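Local structure of xyloglucan-specific endo-beta-1,4-glucanase BoGH9A (Bacteroides ovatus, 6DHT) at residues T480-V485 / G489-K494; A426-D431 / M471-G476; K433-G438 / S532-Y537; P106-A111 / A559-L564. The protein hydrolyses internal beta-1,4-glucosidic linkages in the backbone of xyloglucan, releasing xyloglucan oligosaccharides for further degradation. One frame throughout, in Å; residues are numbered along the deposited sequence.

Contact 1 (T480-V485 / G489-K494); sequences TGFCYV and GTKSPK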
loop_
_atom_site.group_PDB
_atom_site.type_symbol
_atom_site.label_atom_id
_atom_site.label_comp_id
_atom_site.label_asym_id
_atom_site.label_seq_id
_atom_site.Cartn_x
_atom_site.Cartn_y
_atom_site.Cartn_z
ATOM N N THR A 480 20.242 5.315 4.369
ATOM C CA THR A 480 20.599 6.001 3.115
ATOM C C THR A 480 20.332 7.497 3.185
ATOM O O THR A 480 20.942 8.276 2.434
ATOM C CB THR A 480 19.853 5.433 1.896
ATOM O OG1 THR A 480 18.447 5.699 2.059
ATOM C CG2 THR A 480 20.077 3.969 1.781
ATOM N N GLY A 481 19.413 7.918 4.053
ATOM C CA GLY A 481 18.998 9.310 4.102
ATOM C C GLY A 481 17.917 9.714 3.105
ATOM O O GLY A 481 17.591 10.881 2.993
ATOM N N PHE A 482 17.365 8.757 2.378
ATOM C CA PHE A 482 16.237 9.050 1.483
ATOM C C PHE A 482 14.912 9.049 2.225
ATOM O O PHE A 482 14.679 8.208 3.082
ATOM C CB PHE A 482 16.122 8.013 0.385
ATOM C CG PHE A 482 17.044 8.249 -0.777
ATOM C CD1 PHE A 482 18.359 7.814 -0.742
ATOM C CD2 PHE A 482 16.590 8.902 -1.903
ATOM C CE1 PHE A 482 19.207 8.029 -1.836
ATOM C CE2 PHE A 482 17.414 9.125 -2.985
ATOM C CZ PHE A 482 18.743 8.690 -2.958
ATOM N N CYS A 483 14.083 10.026 1.888
ATOM C CA CYS A 483 12.647 9.901 2.057
ATOM C C CYS A 483 12.207 9.136 0.831
ATOM O O CYS A 483 12.349 9.636 -0.282
ATOM C CB CYS A 483 12.012 11.269 2.077
ATOM S SG CYS A 483 10.219 11.245 1.946
ATOM N N TYR A 484 11.720 7.917 1.027
ATOM C CA TYR A 484 11.515 6.973 -0.069
ATOM C C TYR A 484 10.195 7.135 -0.835
ATOM O O TYR A 484 9.730 6.212 -1.474
ATOM C CB TYR A 484 11.632 5.531 0.448
ATOM C CG TYR A 484 13.019 5.064 0.870
ATOM C CD1 TYR A 484 13.967 4.733 -0.089
ATOM C CD2 TYR A 484 13.330 4.867 2.192
ATOM C CE1 TYR A 484 15.190 4.239 0.281
ATOM C CE2 TYR A 484 14.569 4.376 2.590
ATOM C CZ TYR A 484 15.495 4.072 1.616
ATOM O OH TYR A 484 16.738 3.568 1.989
ATOM N N VAL A 485 9.629 8.332 -0.798
ATOM C CA VAL A 485 8.379 8.625 -1.482
ATOM C C VAL A 485 8.645 9.755 -2.470
ATOM O O VAL A 485 9.123 10.829 -2.082
ATOM C CB VAL A 485 7.295 9.088 -0.501
ATOM C CG1 VAL A 485 5.998 9.335 -1.259
ATOM C CG2 VAL A 485 7.040 8.028 0.567
ATOM N N GLY A 489 9.580 15.324 1.018
ATOM C CA GLY A 489 10.813 15.356 1.792
ATOM C C GLY A 489 11.892 16.179 1.139
ATOM O O GLY A 489 11.638 16.943 0.213
ATOM N N THR A 490 13.099 15.994 1.650
ATOM C CA THR A 490 14.273 16.742 1.221
ATOM C C THR A 490 15.122 16.002 0.217
ATOM O O THR A 490 15.664 16.613 -0.706
ATOM C CB THR A 490 15.129 17.062 2.458
ATOM O OG1 THR A 490 14.395 17.932 3.306
ATOM C CG2 THR A 490 16.412 17.748 2.050
ATOM N N LYS A 491 15.309 14.709 0.427
ATOM C CA LYS A 491 16.086 13.889 -0.489
ATOM C C LYS A 491 15.222 12.682 -0.794
ATOM O O LYS A 491 15.101 11.781 0.031
ATOM C CB LYS A 491 17.414 13.483 0.145
ATOM C CG LYS A 491 18.242 12.573 -0.704
ATOM C CD LYS A 491 19.502 12.189 0.031
ATOM C CE LYS A 491 20.191 11.053 -0.615
ATOM N NZ LYS A 491 21.213 10.501 0.317
ATOM N N SER A 492 14.597 12.703 -1.958
ATOM C CA SER A 492 13.645 11.667 -2.341
ATOM C C SER A 492 13.996 11.109 -3.734
ATOM O O SER A 492 14.812 11.695 -4.451
ATOM C CB SER A 492 12.225 12.225 -2.327
ATOM O OG SER A 492 12.136 13.382 -3.152
ATOM N N PRO A 493 13.435 9.970 -4.135
ATOM C CA PRO A 493 13.825 9.391 -5.431
ATOM C C PRO A 493 13.436 10.274 -6.613
ATOM O O PRO A 493 12.289 10.687 -6.752
ATOM C CB PRO A 493 13.083 8.058 -5.470
ATOM C CG PRO A 493 12.689 7.792 -4.026
ATOM C CD PRO A 493 12.436 9.128 -3.449
ATOM N N LYS A 494 14.407 10.564 -7.474
ATOM C CA LYS A 494 14.165 11.365 -8.668
ATOM C C LYS A 494 14.141 10.512 -9.949
ATOM O O LYS A 494 13.786 11.009 -11.035
ATOM C CB LYS A 494 15.283 12.407 -8.769
ATOM C CG LYS A 494 15.308 13.427 -7.648
ATOM C CD LYS A 494 14.099 14.353 -7.710
ATOM C CE LYS A 494 13.988 15.234 -6.472
ATOM N NZ LYS A 494 15.024 16.294 -6.408
#
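T480 meets K491 through its backbone: the ammonium NZ of K491 donates to T480 O at 3.1 Å, tilted 20° from the carbonyl plane. The hydroxyl of T480 works locally, OG1 accepting from F482 N in an ST turn, a job suited to a short beta-hydroxyl. G481 sits at positive phi, where a beta carbon would collide with the carbonyl O of T480 and come close to K491 NZ; G481 O lies 3.8 Å from K491 CD. At F482 the extended chain of K491, its CG anti to its own backbone N (chi1 177°), carries K491 CE over one face of the F482 ring, 3.7 Å from the centroid, in a CH-pi contact, while the ring edge faces the backbone at S492 and P493. Replacing F482 with an alanine would probably leave K491 CE without its aromatic platform and let the ammonium drift from T480 O. This paired loop follows helix 461-474 in the (alpha/alpha)6 barrel of glycoside hydrolase family 9, and Q22 from the Ig-like region braces it, binding G481 O and the N atoms of T490 and K491. C483 N donates to K491 O at 2.8 Å (N-H...O angle 148°), and C483 O receives a CA-H...O contact from S492 CA at 3.2 Å. P493, rigid and compact, brings CD to 3.2 Å from C483 O and packs near D539, a predicted active-site residue that also accepts from K494 N.

Contact 2 (A426-D431 / M471-G476); sequences APYGND and MDYILG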
loop_
_atom_site.group_PDB
_atom_site.type_symbol
_atom_site.label_atom_id
_atom_site.label_comp_id
_atom_site.label_asym_id
_atom_site.label_seq_id
_atom_site.Cartn_x
_atom_site.Cartn_y
_atom_site.Cartn_z
ATOM N N ALA A 426 13.363 2.137 15.649
ATOM C CA ALA A 426 12.098 1.651 15.057
ATOM C C ALA A 426 12.067 0.147 15.054
ATOM O O ALA A 426 13.089 -0.506 14.995
ATOM C CB ALA A 426 11.904 2.154 13.622
ATOM N N PRO A 427 10.854 -0.437 15.067
ATOM C CA PRO A 427 10.808 -1.894 14.988
ATOM C C PRO A 427 11.403 -2.448 13.701
ATOM O O PRO A 427 12.014 -3.516 13.691
ATOM C CB PRO A 427 9.309 -2.202 15.045
ATOM C CG PRO A 427 8.655 -1.027 15.567
ATOM C CD PRO A 427 9.540 0.160 15.368
ATOM N N TYR A 428 11.196 -1.721 12.609
ATOM C CA TYR A 428 11.708 -2.108 11.309
ATOM C C TYR A 428 13.126 -1.571 11.075
ATOM O O TYR A 428 13.411 -0.419 11.377
ATOM C CB TYR A 428 10.781 -1.567 10.211
ATOM C CG TYR A 428 11.335 -1.847 8.834
ATOM C CD1 TYR A 428 11.131 -3.071 8.206
ATOM C CD2 TYR A 428 12.127 -0.921 8.167
ATOM C CE1 TYR A 428 11.654 -3.344 6.963
ATOM C CE2 TYR A 428 12.656 -1.191 6.923
ATOM C CZ TYR A 428 12.439 -2.411 6.327
ATOM O OH TYR A 428 12.952 -2.697 5.073
ATOM N N GLY A 429 13.999 -2.421 10.541
ATOM C CA GLY A 429 15.245 -1.964 9.941
ATOM C C GLY A 429 16.512 -2.435 10.608
ATOM O O GLY A 429 17.572 -1.978 10.220
ATOM N N ASN A 430 16.411 -3.333 11.584
ATOM C CA ASN A 430 17.602 -3.811 12.291
ATOM C C ASN A 430 17.845 -5.311 12.166
ATOM O O ASN A 430 18.638 -5.887 12.928
ATOM C CB ASN A 430 17.565 -3.417 13.760
ATOM C CG ASN A 430 18.957 -3.310 14.371
ATOM O OD1 ASN A 430 19.904 -2.854 13.726
ATOM N ND2 ASN A 430 19.082 -3.747 15.607
ATOM N N ASP A 431 17.189 -5.929 11.194
ATOM C CA ASP A 431 17.421 -7.327 10.855
ATOM C C ASP A 431 17.691 -7.393 9.362
ATOM O O ASP A 431 16.965 -6.789 8.577
ATOM C CB ASP A 431 16.185 -8.159 11.205
ATOM C CG ASP A 431 16.424 -9.664 11.096
ATOM O OD1 ASP A 431 16.883 -10.150 10.046
ATOM O OD2 ASP A 431 16.144 -10.369 12.086
ATOM N N MET A 471 7.009 4.788 10.238
ATOM C CA MET A 471 6.813 5.878 9.283
ATOM C C MET A 471 8.038 6.820 9.217
ATOM O O MET A 471 8.457 7.208 8.123
ATOM C CB MET A 471 5.504 6.655 9.550
ATOM C CG MET A 471 5.247 7.756 8.543
ATOM S SD MET A 471 5.097 7.146 6.815
ATOM C CE MET A 471 3.438 6.590 6.945
ATOM N N ASP A 472 8.600 7.177 10.366
ATOM C CA ASP A 472 9.790 8.016 10.381
ATOM C C ASP A 472 10.902 7.373 9.550
ATOM O O ASP A 472 11.663 8.079 8.866
ATOM C CB ASP A 472 10.288 8.193 11.806
ATOM C CG ASP A 472 9.523 9.250 12.596
ATOM O OD1 ASP A 472 8.453 9.748 12.192
ATOM O OD2 ASP A 472 10.021 9.619 13.683
ATOM N N TYR A 473 11.028 6.054 9.640
ATOM C CA TYR A 473 12.051 5.331 8.889
ATOM C C TYR A 473 11.908 5.582 7.393
ATOM O O TYR A 473 12.893 5.934 6.719
ATOM C CB TYR A 473 12.030 3.810 9.177
ATOM C CG TYR A 473 13.177 3.061 8.546
ATOM C CD1 TYR A 473 13.153 2.716 7.213
ATOM C CD2 TYR A 473 14.297 2.738 9.284
ATOM C CE1 TYR A 473 14.208 2.062 6.609
ATOM C CE2 TYR A 473 15.350 2.075 8.694
ATOM C CZ TYR A 473 15.294 1.733 7.367
ATOM O OH TYR A 473 16.373 1.092 6.770
ATOM N N ILE A 474 10.736 5.385 6.805
ATOM C CA ILE A 474 10.666 5.588 5.369
ATOM C C ILE A 474 10.763 7.042 4.962
ATOM O O ILE A 474 11.078 7.303 3.794
ATOM C CB ILE A 474 9.451 4.962 4.691
ATOM C CG1 ILE A 474 8.209 5.711 5.081
ATOM C CG2 ILE A 474 9.354 3.419 4.953
ATOM C CD1 ILE A 474 7.130 5.544 4.059
ATOM N N LEU A 475 10.493 7.972 5.879
ATOM C CA LEU A 475 10.542 9.395 5.570
ATOM C C LEU A 475 11.920 10.041 5.798
ATOM O O LEU A 475 12.053 11.258 5.693
ATOM C CB LEU A 475 9.420 10.141 6.304
ATOM C CG LEU A 475 8.010 9.681 5.936
ATOM C CD1 LEU A 475 7.038 10.413 6.833
ATOM C CD2 LEU A 475 7.712 9.909 4.468
ATOM N N GLY A 476 12.915 9.220 6.106
ATOM C CA GLY A 476 14.295 9.699 6.118
ATOM C C GLY A 476 15.166 9.182 7.242
ATOM O O GLY A 476 16.407 9.338 7.188
HETATM O O HOH W 1 18.106 0.164 8.587
#
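Y428 and Y473 form a T-shaped (edge-to-face) pair: the CD2/CE2 edge of Y428 points into one face of the Y473 ring, with centroids 5.1 Å apart and planes at 85°. The closest carbons are Y428 CE2 and Y473 CE1, 3.6 Å apart. Each side chain leaves its backbone with CG anti to N (chi1 175° in Y428, -173° in Y473), which throws both rings into the space between loop and helix. Tyrosine suits both places because the rings fill a buried interface while each hydroxyl finds a polar partner: Y428 OH reaches out to donate to D434 O, and Y473 OH turns to a water that bridges back to the loop.

Backbone packing adds to this. G429 CA lies 4.2 Å from Y473 CE2, and a beta carbon on G429 would run into that ring; the positive phi of G429 would also press such a carbon against the carbonyl before it. Y473 stands in the last turn of helix 461-474, a helix of the family 9 (alpha/alpha)6 barrel that ends just after I474.

The polar link is made by water. Y473 OH donates to a water at 2.7 Å, and that water, lying in the plane of the Y473 ring, donates in turn to G429 O at 2.7 Å, while G429 N is held by D434 OD2.

Contact 3 (K433-G438 / S532-Y537); sequences KDFFWG and SPDESY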
loop_
_atom_site.group_PDB
_atom_site.type_symbol
_atom_site.label_atom_id
_atom_site.label_comp_id
_atom_site.label_asym_id
_atom_site.label_seq_id
_atom_site.Cartn_x
_atom_site.Cartn_y
_atom_site.Cartn_z
ATOM N N LYS A 433 17.069 -9.545 7.300
ATOM C CA LYS A 433 15.964 -10.132 6.566
ATOM C C LYS A 433 14.849 -9.122 6.319
ATOM O O LYS A 433 13.858 -9.440 5.662
ATOM C CB LYS A 433 15.411 -11.336 7.327
ATOM C CG LYS A 433 16.396 -12.490 7.368
ATOM C CD LYS A 433 15.834 -13.690 8.095
ATOM C CE LYS A 433 16.691 -14.915 7.816
ATOM N NZ LYS A 433 16.135 -16.147 8.430
ATOM N N ASP A 434 15.008 -7.920 6.862
ATOM C CA ASP A 434 14.034 -6.841 6.667
ATOM C C ASP A 434 14.116 -6.251 5.263
ATOM O O ASP A 434 13.281 -5.414 4.897
ATOM C CB ASP A 434 14.293 -5.690 7.635
ATOM C CG ASP A 434 13.986 -6.028 9.068
ATOM O OD1 ASP A 434 13.321 -7.060 9.307
ATOM O OD2 ASP A 434 14.364 -5.227 9.960
ATOM N N PHE A 435 15.139 -6.637 4.505
ATOM C CA PHE A 435 15.426 -6.013 3.207
ATOM C C PHE A 435 15.315 -6.976 2.047
ATOM O O PHE A 435 15.974 -8.009 2.010
ATOM C CB PHE A 435 16.795 -5.347 3.281
ATOM C CG PHE A 435 16.921 -4.465 4.474
ATOM C CD1 PHE A 435 16.282 -3.241 4.502
ATOM C CD2 PHE A 435 17.608 -4.891 5.597
ATOM C CE1 PHE A 435 16.337 -2.435 5.616
ATOM C CE2 PHE A 435 17.673 -4.090 6.717
ATOM C CZ PHE A 435 17.018 -2.867 6.737
ATOM N N PHE A 436 14.472 -6.612 1.089
ATOM C CA PHE A 436 14.056 -7.480 0.011
ATOM C C PHE A 436 13.156 -6.665 -0.911
ATOM O O PHE A 436 12.875 -5.511 -0.604
ATOM C CB PHE A 436 13.310 -8.726 0.540
ATOM C CG PHE A 436 12.053 -8.422 1.353
ATOM C CD1 PHE A 436 10.825 -8.343 0.738
ATOM C CD2 PHE A 436 12.126 -8.271 2.728
ATOM C CE1 PHE A 436 9.691 -8.078 1.469
ATOM C CE2 PHE A 436 10.987 -7.998 3.477
ATOM C CZ PHE A 436 9.773 -7.917 2.839
ATOM N N TRP A 437 12.727 -7.245 -2.024
ATOM C CA TRP A 437 11.960 -6.518 -3.028
ATOM C C TRP A 437 10.682 -5.998 -2.436
ATOM O O TRP A 437 9.824 -6.772 -2.026
ATOM C CB TRP A 437 11.624 -7.422 -4.207
ATOM C CG TRP A 437 11.116 -6.742 -5.437
ATOM C CD1 TRP A 437 11.760 -5.773 -6.183
ATOM C CD2 TRP A 437 9.900 -7.029 -6.125
ATOM N NE1 TRP A 437 11.001 -5.439 -7.267
ATOM C CE2 TRP A 437 9.855 -6.192 -7.264
ATOM C CE3 TRP A 437 8.821 -7.886 -5.872
ATOM C CZ2 TRP A 437 8.792 -6.208 -8.155
ATOM C CZ3 TRP A 437 7.765 -7.900 -6.765
ATOM C CH2 TRP A 437 7.755 -7.068 -7.891
ATOM N N GLY A 438 10.560 -4.681 -2.368
ATOM C CA GLY A 438 9.311 -4.085 -1.911
ATOM C C GLY A 438 9.212 -3.996 -0.406
ATOM O O GLY A 438 8.138 -3.717 0.135
ATOM N N SER A 532 26.156 -3.406 3.091
ATOM C CA SER A 532 25.082 -3.264 4.069
ATOM C C SER A 532 23.703 -3.411 3.400
ATOM O O SER A 532 23.381 -2.673 2.468
ATOM C CB SER A 532 25.181 -1.911 4.769
ATOM O OG SER A 532 26.303 -1.856 5.640
ATOM N N PRO A 533 22.887 -4.372 3.868
ATOM C CA PRO A 533 21.586 -4.610 3.237
ATOM C C PRO A 533 20.678 -3.386 3.225
ATOM O O PRO A 533 19.936 -3.238 2.246
ATOM C CB PRO A 533 20.948 -5.694 4.118
ATOM C CG PRO A 533 21.992 -6.243 4.913
ATOM C CD PRO A 533 23.070 -5.223 5.051
ATOM N N ASP A 534 20.733 -2.552 4.263
ATOM C CA ASP A 534 19.857 -1.376 4.351
ATOM C C ASP A 534 20.340 -0.203 3.494
ATOM O O ASP A 534 19.715 0.861 3.449
ATOM C CB ASP A 534 19.591 -0.966 5.810
ATOM C CG ASP A 534 20.842 -0.696 6.624
ATOM O OD1 ASP A 534 21.969 -0.992 6.157
ATOM O OD2 ASP A 534 20.703 -0.197 7.757
ATOM N N GLU A 535 21.460 -0.407 2.801
ATOM C CA GLU A 535 22.007 0.594 1.906
ATOM C C GLU A 535 22.009 0.111 0.449
ATOM O O GLU A 535 22.507 0.801 -0.450
ATOM C CB GLU A 535 23.431 0.941 2.363
ATOM C CG GLU A 535 23.503 1.567 3.756
ATOM C CD GLU A 535 24.927 1.913 4.179
ATOM O OE1 GLU A 535 25.843 1.824 3.335
ATOM O OE2 GLU A 535 25.124 2.268 5.355
ATOM N N SER A 536 21.440 -1.072 0.214
ATOM C CA SER A 536 21.362 -1.649 -1.123
ATOM C C SER A 536 20.221 -1.053 -1.937
ATOM O O SER A 536 19.322 -1.767 -2.380
ATOM C CB SER A 536 21.191 -3.163 -1.063
ATOM O OG SER A 536 22.315 -3.748 -0.429
ATOM N N TYR A 537 20.321 0.246 -2.175
ATOM C CA TYR A 537 19.294 1.023 -2.852
ATOM C C TYR A 537 20.000 1.939 -3.860
ATOM O O TYR A 537 20.993 2.573 -3.516
ATOM C CB TYR A 537 18.470 1.856 -1.814
ATOM C CG TYR A 537 17.614 2.892 -2.493
ATOM C CD1 TYR A 537 16.451 2.517 -3.150
ATOM C CD2 TYR A 537 17.988 4.226 -2.534
ATOM C CE1 TYR A 537 15.702 3.426 -3.831
ATOM C CE2 TYR A 537 17.249 5.150 -3.248
ATOM C CZ TYR A 537 16.084 4.737 -3.865
ATOM O OH TYR A 537 15.345 5.627 -4.607
#
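An aspartate lies on an aromatic ring here by its carbons, not its charge: D534 CA sits over the centre of one face of F435, and D534 CB toward the CE1/CZ side, 3.8 Å from the centroid and 29° off the ring normal, as a CH-pi contact. The closest ring atom is F435 CZ, 3.3 Å from D534 CB. The carboxylate is turned off the ring because CG of D534 stands between the backbone N and the carbonyl carbon (chi1 56°), and OD1 accepts from W67 NE1, so an acidic residue can be buried beside a phenylalanine. P533 adds its CB, 3.7 Å from F435 CD2, near the ring rim. CB of the neighbouring D434 covers the opposite face, toward its rim, so F435 is sandwiched between two aspartates. An alanine in place of F435 is likely to open a gap between them and leave the 533-535 turn without its main contact to this loop.

That turn is a short 3-10 segment, started well by a proline with its fixed phi. S532 O accepts from E535 N at 3.0 Å and from S536 OG at 3.3 Å, the two donors coming from opposite faces of its plane.

Around the contact, the 433-438 loop runs into helix 439-458, with G438 at its N-cap position, while F435 and D534 both pack on Y473 of helix 461-474. W67 and K70, which pairs with E535, bring in the N-terminal Ig-like region.

Contact 4 (P106-A111 / A559-L564); sequences PLADAA and ALASSL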
loop_
_atom_site.group_PDB
_atom_site.type_symbol
_atom_site.label_atom_id
_atom_site.label_comp_id
_atom_site.label_asym_id
_atom_site.label_seq_id
_atom_site.Cartn_x
_atom_site.Cartn_y
_atom_site.Cartn_z
ATOM N N PRO A 106 -0.202 15.860 3.721
ATOM C CA PRO A 106 0.185 15.903 2.298
ATOM C C PRO A 106 0.685 14.557 1.795
ATOM O O PRO A 106 0.483 14.255 0.627
ATOM C CB PRO A 106 1.285 16.966 2.259
ATOM C CG PRO A 106 1.008 17.826 3.462
ATOM C CD PRO A 106 0.509 16.884 4.507
ATOM N N LEU A 107 1.307 13.768 2.660
ATOM C CA LEU A 107 1.751 12.430 2.303
ATOM C C LEU A 107 0.550 11.504 2.036
ATOM O O LEU A 107 0.491 10.827 1.016
ATOM C CB LEU A 107 2.641 11.879 3.420
ATOM C CG LEU A 107 3.084 10.422 3.269
ATOM C CD1 LEU A 107 4.046 10.261 2.104
ATOM C CD2 LEU A 107 3.729 9.949 4.500
ATOM N N ALA A 108 -0.417 11.502 2.945
ATOM C CA ALA A 108 -1.588 10.660 2.783
ATOM C C ALA A 108 -2.333 11.008 1.495
ATOM O O ALA A 108 -2.736 10.122 0.746
ATOM C CB ALA A 108 -2.518 10.803 3.979
ATOM N N ASP A 109 -2.468 12.292 1.212
ATOM C CA ASP A 109 -3.173 12.753 0.029
ATOM C C ASP A 109 -2.406 12.406 -1.229
ATOM O O ASP A 109 -2.985 11.918 -2.209
ATOM C CB ASP A 109 -3.409 14.276 0.088
ATOM C CG ASP A 109 -4.438 14.695 1.146
ATOM O OD1 ASP A 109 -4.966 13.848 1.877
ATOM O OD2 ASP A 109 -4.682 15.917 1.236
ATOM N N ALA A 110 -1.102 12.653 -1.216
ATOM C CA ALA A 110 -0.280 12.317 -2.393
ATOM C C ALA A 110 -0.263 10.812 -2.716
ATOM O O ALA A 110 -0.309 10.405 -3.872
ATOM C CB ALA A 110 1.136 12.823 -2.217
ATOM N N ALA A 111 -0.179 10.006 -1.665
ATOM C CA ALA A 111 -0.191 8.558 -1.806
ATOM C C ALA A 111 -1.475 8.076 -2.476
ATOM O O ALA A 111 -1.457 7.173 -3.326
ATOM C CB ALA A 111 0.004 7.909 -0.467
ATOM N N ALA A 559 -2.591 3.370 3.536
ATOM C CA ALA A 559 -3.095 2.779 4.786
ATOM C C ALA A 559 -2.415 3.372 6.013
ATOM O O ALA A 559 -3.109 3.815 6.944
ATOM C CB ALA A 559 -2.939 1.269 4.784
ATOM N N LEU A 560 -1.092 3.401 6.026
ATOM C CA LEU A 560 -0.385 3.845 7.240
ATOM C C LEU A 560 -0.419 5.365 7.363
ATOM O O LEU A 560 -0.692 5.892 8.435
ATOM C CB LEU A 560 1.067 3.329 7.316
ATOM C CG LEU A 560 1.670 3.557 8.705
ATOM C CD1 LEU A 560 0.848 2.928 9.861
ATOM C CD2 LEU A 560 3.093 3.050 8.709
ATOM N N ALA A 561 -0.139 6.088 6.288
ATOM C CA ALA A 561 -0.108 7.546 6.397
ATOM C C ALA A 561 -1.471 8.125 6.795
ATOM O O ALA A 561 -1.542 9.067 7.586
ATOM C CB ALA A 561 0.346 8.159 5.118
ATOM N N SER A 562 -2.550 7.591 6.210
ATOM C CA SER A 562 -3.882 8.115 6.490
ATOM C C SER A 562 -4.255 7.834 7.915
ATOM O O SER A 562 -4.777 8.719 8.596
ATOM C CB SER A 562 -4.918 7.485 5.600
ATOM O OG SER A 562 -4.604 7.690 4.220
ATOM N N SER A 563 -4.034 6.609 8.379
ATOM C CA SER A 563 -4.397 6.269 9.753
ATOM C C SER A 563 -3.557 7.017 10.791
ATOM O O SER A 563 -4.097 7.476 11.794
ATOM C CB SER A 563 -4.356 4.757 9.984
ATOM O OG SER A 563 -3.066 4.212 9.847
ATOM N N LEU A 564 -2.259 7.181 10.553
ATOM C CA LEU A 564 -1.422 7.937 11.485
ATOM C C LEU A 564 -1.828 9.402 11.522
ATOM O O LEU A 564 -1.814 10.035 12.600
ATOM C CB LEU A 564 0.061 7.805 11.128
ATOM C CG LEU A 564 0.701 6.441 11.338
ATOM C CD1 LEU A 564 2.157 6.474 10.969
ATOM C CD2 LEU A 564 0.506 5.889 12.761
HETATM O O HOH W 2 -5.177 8.921 1.711
#
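A108 and A561 bring their backbones together: the CA atoms are 5.0 Å apart, and the two helix segments run 142° apart in direction. Alanine suits both sites because its methyl lets the axes come within 8.3 Å. The methyl of A561 rests against A108: A561 CB lies 3.9 Å from A108 CA and 4.1 Å from A108 CB.

L107 reaches the same methyl from one flank. Its CG is anti to the backbone N (chi1 174°), and this carries the branch toward the opposing helix although CB itself starts off to one side; L107 CD2 then lies 3.9 Å from A561 CB. The longer, branched leucine thus packs against the flank of the alanine pair.

S562 works from the other flank. Its OG is anti to the carbonyl carbon (chi1 -58°), folded back beside its own N, where it donates to V558 O in the preceding helical turn and also touches A108 CB at 3.8 Å. A water bridges the helices by donating to both S562 OG and A108 O, each at 2.9 Å. A small residue with a hydroxyl therefore fits the tight spacing, satisfies its own proton within the helix and still offers an acceptor to the water.

Helix 105-117 and helix 551-567, the first and last helices of the family 9 (alpha/alpha)6 barrel region, meet here; M471 of helix 461-474 packs on L107, A561 and L564, while M445 and V449 of helix 439-458 lie against L560.

How the contacts relate
Contact 4 spans nearly the whole catalytic region, pairing its first helix with its last, and the other three contacts fall between in sequence. Contacts 2 and 3 cross, their segments alternating along the chain as 426-431, 433-438, 471-476, 532-537; their centres are about 12 Å apart, and D434 of contact 3 binds Y428 and G429 of contact 2. Contact 1 follows beyond the end of helix 461-474, its centre about 13 Å from that of contact 2, and Y484 N is probably bonded to I474 O. Y537 of contact 3 packs on contact 1. M471 of contact 2 and V485 of contact 1 pack on residues of contact 4, which does not touch contact 3. Helix 461-474 connects the helical core to the loop of contact 1, whose P493 lies beside D539, a predicted active-site residue.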